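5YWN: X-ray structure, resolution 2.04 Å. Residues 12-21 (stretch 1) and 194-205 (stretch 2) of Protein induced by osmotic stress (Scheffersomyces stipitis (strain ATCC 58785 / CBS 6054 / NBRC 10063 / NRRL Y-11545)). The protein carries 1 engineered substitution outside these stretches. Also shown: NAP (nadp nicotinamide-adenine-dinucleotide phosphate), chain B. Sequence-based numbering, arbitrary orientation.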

# COMPACT_ATOMS: atom_id res chain seq x y z
N GLY A 12 -8.61 -3.13 -3.75
CA GLY A 12 -7.90 -1.95 -3.35
C GLY A 12 -6.99 -1.32 -4.40
O GLY A 12 -6.73 -1.90 -5.39
N TYR A 13 -6.59 -0.09 -4.13
CA TYR A 13 -5.81 0.72 -5.02
C TYR A 13 -4.43 0.17 -5.31
O TYR A 13 -4.11 -0.06 -6.41
CB TYR A 13 -5.69 2.12 -4.40
CG TYR A 13 -4.65 3.10 -4.91
CD1 TYR A 13 -4.63 3.54 -6.22
CD2 TYR A 13 -3.76 3.67 -4.06
CE1 TYR A 13 -3.71 4.49 -6.63
CE2 TYR A 13 -2.84 4.57 -4.47
CZ TYR A 13 -2.82 4.99 -5.76
OH TYR A 13 -1.90 5.91 -6.10
N LEU A 14 -3.66 -0.09 -4.30
CA LEU A 14 -2.40 -0.78 -4.46
C LEU A 14 -2.53 -2.22 -5.01
O LEU A 14 -1.79 -2.63 -5.82
CB LEU A 14 -1.68 -0.87 -3.14
CG LEU A 14 -0.42 -1.70 -3.11
CD1 LEU A 14 0.52 -1.12 -4.13
CD2 LEU A 14 0.20 -1.67 -1.74
N ALA A 15 -3.50 -2.93 -4.53
CA ALA A 15 -3.71 -4.30 -4.90
C ALA A 15 -3.98 -4.45 -6.40
O ALA A 15 -3.45 -5.29 -7.00
CB ALA A 15 -4.82 -4.87 -4.10
N GLN A 16 -4.79 -3.57 -6.96
CA GLN A 16 -5.06 -3.54 -8.38
C GLN A 16 -3.84 -3.26 -9.26
O GLN A 16 -3.72 -3.82 -10.24
CB GLN A 16 -6.23 -2.64 -8.73
CG GLN A 16 -7.57 -3.20 -8.31
CD GLN A 16 -8.76 -2.54 -8.94
OE1 GLN A 16 -8.88 -2.50 -10.12
NE2 GLN A 16 -9.65 -2.05 -8.13
N GLN A 17 -2.99 -2.34 -8.86
CA GLN A 17 -1.75 -2.10 -9.52
C GLN A 17 -0.81 -3.30 -9.42
O GLN A 17 -0.20 -3.62 -10.34
CB GLN A 17 -1.09 -0.82 -9.05
CG GLN A 17 -1.71 0.47 -9.58
CD GLN A 17 -1.31 0.79 -11.02
OE1 GLN A 17 -0.91 -0.02 -11.73
NE2 GLN A 17 -1.45 1.99 -11.39
N ILE A 18 -0.76 -3.93 -8.28
CA ILE A 18 -0.00 -5.13 -8.12
C ILE A 18 -0.54 -6.19 -9.08
O ILE A 18 0.20 -6.79 -9.74
CB ILE A 18 -0.07 -5.63 -6.67
CG1 ILE A 18 0.76 -4.74 -5.75
CG2 ILE A 18 0.35 -7.08 -6.53
CD1 ILE A 18 0.65 -5.07 -4.30
N ILE A 19 -1.84 -6.37 -9.13
CA ILE A 19 -2.45 -7.35 -9.97
C ILE A 19 -2.16 -7.09 -11.45
O ILE A 19 -1.75 -7.94 -12.10
CB ILE A 19 -3.97 -7.45 -9.70
CG1 ILE A 19 -4.25 -8.02 -8.31
CG2 ILE A 19 -4.68 -8.25 -10.78
CD1 ILE A 19 -5.63 -7.85 -7.80
N ALA A 20 -2.30 -5.86 -11.89
CA ALA A 20 -2.01 -5.50 -13.26
C ALA A 20 -0.57 -5.76 -13.61
O ALA A 20 -0.30 -6.23 -14.66
CB ALA A 20 -2.37 -4.07 -13.54
N LEU A 21 0.35 -5.45 -12.73
CA LEU A 21 1.71 -5.78 -12.96
C LEU A 21 1.98 -7.27 -12.99
O LEU A 21 2.61 -7.73 -13.86
CB LEU A 21 2.60 -5.12 -11.95
CG LEU A 21 4.07 -5.51 -12.02
CD1 LEU A 21 4.67 -5.13 -13.33
CD2 LEU A 21 4.89 -4.96 -10.87
PA NAP B . -7.48 0.83 0.24
O1A NAP B . -7.42 1.36 -1.17
O2A NAP B . -8.66 1.17 1.12
O5B NAP B . -7.35 -0.77 0.18
C5B NAP B . -7.80 -1.58 1.27
C4B NAP B . -8.45 -2.85 0.73
O4B NAP B . -8.43 -3.87 1.73
C3B NAP B . -9.90 -2.61 0.33
O3B NAP B . -10.09 -2.87 -1.06
C2B NAP B . -10.73 -3.57 1.17
O2B NAP B . -11.47 -4.45 0.34
C1B NAP B . -9.75 -4.34 2.04
N9A NAP B . -10.05 -4.11 3.47
C8A NAP B . -9.95 -2.93 4.12
N7A NAP B . -10.30 -3.07 5.42
C5A NAP B . -10.63 -4.35 5.63
C6A NAP B . -11.09 -5.17 6.77
N6A NAP B . -11.27 -4.62 8.00
N1A NAP B . -11.32 -6.48 6.55
C2A NAP B . -11.15 -7.05 5.34
N3A NAP B . -10.74 -6.36 4.27
C4A NAP B . -10.46 -5.04 4.34
O3 NAP B . -6.14 1.27 1.00
PN NAP B . -4.75 1.42 0.20
O1N NAP B . -4.30 2.86 0.29
O2N NAP B . -4.92 0.77 -1.16
O5D NAP B . -3.74 0.51 1.06
C5D NAP B . -3.36 -0.78 0.61
C4D NAP B . -2.44 -1.44 1.63
O4D NAP B . -1.14 -0.85 1.58
C3D NAP B . -2.97 -1.28 3.05
O3D NAP B . -3.29 -2.55 3.62
C2D NAP B . -1.87 -0.59 3.84
O2D NAP B . -1.47 -1.40 4.95
C1D NAP B . -0.72 -0.39 2.87
N1N NAP B . -0.35 1.03 2.82
C2N NAP B . -0.92 1.83 1.90
C3N NAP B . -0.58 3.17 1.84
C7N NAP B . -1.23 4.06 0.81
O7N NAP B . -1.12 5.27 0.92
N7N NAP B . -1.90 3.50 -0.19
C4N NAP B . 0.35 3.69 2.72
C5N NAP B . 0.93 2.84 3.66
C6N NAP B . 0.56 1.50 3.68
P2B NAP B . -12.96 -4.07 -0.15
O1X NAP B . -13.63 -5.40 -0.38
O2X NAP B . -13.52 -3.27 1.00
O3X NAP B . -12.73 -3.26 -1.41
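Stretch 2 194-205: YIFGPQAKDEEV

How does stretch 2 run past the helix? Residues 194-196 form a strand whose direction makes a 56° angle with helix 13-21, the axes approaching to 10.8 Å. Leu14 CA and Ile195 CA, in the strand, are 8.2 Å apart; beyond Phe196 the chain comes nearer, with 6.4 Å from Tyr13 CA to Gln199 CA and 5.1 Å from Gln17 CA to Ala200 CA.

What does Tyr13, the most covered residue, rest against? With chi1 in t, its ring reaches the end of the strand, and Tyr13 CE2 packs 3.6 Å from Ile195 CG2. Tyr13 OH donates a hydrogen bond to Gly197 O at 2.9 Å, tying the start of the helix to the segment just after the strand. Ile195 CD1 also lies 4.3 Å from Leu14 CD2.

How does Ala200 meet the helix? Its CA-to-CB bond points toward the helix, and Ala200 CB lies 3.6 Å from Gln16 O and 4.4 Å from Ala20 CB. Ala200 N donates a hydrogen bond to the O of water 1 at 2.8 Å, and that water O donates in turn to Tyr13 O at 2.8 Å.

What do Gln16 and Gln17 add? Gln17 NE2 donates to Pro198 O at 3.0 Å, holding the loop by its backbone. Gln16 NE2 reaches further along, donating to Glu204 OE2 at 3.1 Å.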

# COMPACT_ATOMS: atom_id res chain seq x y z
N TYR A 194 3.26 7.55 1.88
CA TYR A 194 2.05 7.91 1.16
C TYR A 194 2.15 7.48 -0.32
O TYR A 194 3.10 7.75 -0.98
CB TYR A 194 1.77 9.40 1.20
CG TYR A 194 1.29 9.96 2.47
CD1 TYR A 194 0.05 9.69 2.93
CD2 TYR A 194 2.07 10.78 3.21
CE1 TYR A 194 -0.41 10.20 4.08
CE2 TYR A 194 1.63 11.30 4.40
CZ TYR A 194 0.37 10.99 4.82
OH TYR A 194 -0.11 11.51 5.96
N ILE A 195 1.13 6.81 -0.78
CA ILE A 195 1.11 6.30 -2.12
C ILE A 195 0.26 7.14 -3.08
O ILE A 195 -0.91 7.25 -2.94
CB ILE A 195 0.65 4.84 -2.16
CG1 ILE A 195 1.46 3.95 -1.22
CG2 ILE A 195 0.66 4.32 -3.57
CD1 ILE A 195 1.00 2.54 -1.20
N PHE A 196 0.92 7.70 -4.08
CA PHE A 196 0.31 8.48 -5.12
C PHE A 196 0.46 7.78 -6.49
O PHE A 196 1.27 6.96 -6.67
CB PHE A 196 0.88 9.90 -5.24
CG PHE A 196 0.83 10.73 -4.00
CD1 PHE A 196 -0.09 10.52 -3.02
CD2 PHE A 196 1.72 11.75 -3.84
CE1 PHE A 196 -0.09 11.29 -1.90
CE2 PHE A 196 1.70 12.53 -2.74
CZ PHE A 196 0.82 12.30 -1.77
N GLY A 197 -0.32 8.24 -7.44
CA GLY A 197 -0.32 7.72 -8.76
C GLY A 197 -1.64 7.25 -9.34
O GLY A 197 -2.60 7.12 -8.66
N PRO A 198 -1.69 7.02 -10.64
CA PRO A 198 -2.93 6.64 -11.29
C PRO A 198 -3.46 5.29 -10.86
O PRO A 198 -2.69 4.51 -10.44
CB PRO A 198 -2.54 6.57 -12.76
CG PRO A 198 -1.11 6.24 -12.74
CD PRO A 198 -0.55 6.92 -11.56
N GLN A 199 -4.76 5.09 -10.91
CA GLN A 199 -5.39 3.82 -10.66
C GLN A 199 -5.12 2.84 -11.78
O GLN A 199 -4.96 3.25 -12.87
CB GLN A 199 -6.89 3.96 -10.55
CG GLN A 199 -7.40 5.10 -9.74
CD GLN A 199 -7.39 4.84 -8.27
OE1 GLN A 199 -7.97 3.91 -7.81
NE2 GLN A 199 -6.77 5.70 -7.54
N ALA A 200 -5.12 1.55 -11.49
CA ALA A 200 -4.84 0.56 -12.50
C ALA A 200 -5.83 0.58 -13.70
O ALA A 200 -5.44 0.40 -14.80
CB ALA A 200 -4.77 -0.82 -11.88
N LYS A 201 -7.09 0.85 -13.42
CA LYS A 201 -8.11 0.91 -14.42
C LYS A 201 -8.89 2.22 -14.34
O LYS A 201 -9.31 2.62 -13.29
CB LYS A 201 -9.07 -0.24 -14.25
CG LYS A 201 -8.53 -1.60 -14.60
CD LYS A 201 -8.37 -1.79 -16.08
CE LYS A 201 -7.73 -3.11 -16.32
NZ LYS A 201 -7.81 -3.54 -17.71
N ASP A 202 -9.15 2.78 -15.50
CA ASP A 202 -9.91 3.99 -15.65
C ASP A 202 -11.29 3.84 -15.07
O ASP A 202 -11.78 4.73 -14.48
CB ASP A 202 -10.01 4.36 -17.11
CG ASP A 202 -8.71 4.81 -17.69
OD1 ASP A 202 -7.80 5.10 -16.92
OD2 ASP A 202 -8.59 4.83 -18.90
N GLU A 203 -11.85 2.67 -15.21
CA GLU A 203 -13.17 2.32 -14.75
C GLU A 203 -13.35 2.41 -13.25
O GLU A 203 -14.41 2.56 -12.78
CB GLU A 203 -13.52 0.92 -15.24
CG GLU A 203 -13.54 0.74 -16.72
CD GLU A 203 -12.24 0.30 -17.31
OE1 GLU A 203 -11.19 0.57 -16.75
OE2 GLU A 203 -12.26 -0.30 -18.37
N GLU A 204 -12.26 2.29 -12.52
CA GLU A 204 -12.27 2.33 -11.11
C GLU A 204 -12.07 3.72 -10.55
O GLU A 204 -12.17 3.92 -9.40
CB GLU A 204 -11.24 1.35 -10.54
CG GLU A 204 -11.55 -0.13 -10.81
CD GLU A 204 -12.67 -0.69 -9.94
OE1 GLU A 204 -13.78 -0.86 -10.43
OE2 GLU A 204 -12.46 -0.93 -8.76
N VAL A 205 -11.81 4.67 -11.40
CA VAL A 205 -11.57 6.01 -10.96
C VAL A 205 -12.76 6.65 -10.23
O VAL A 205 -12.60 7.20 -9.17
CB VAL A 205 -11.11 6.87 -12.15
CG1 VAL A 205 -11.12 8.33 -11.82
CG2 VAL A 205 -9.75 6.43 -12.61
O HOH W 1 -5.39 0.95 -8.73
O HOH W 2 -8.09 0.24 -10.73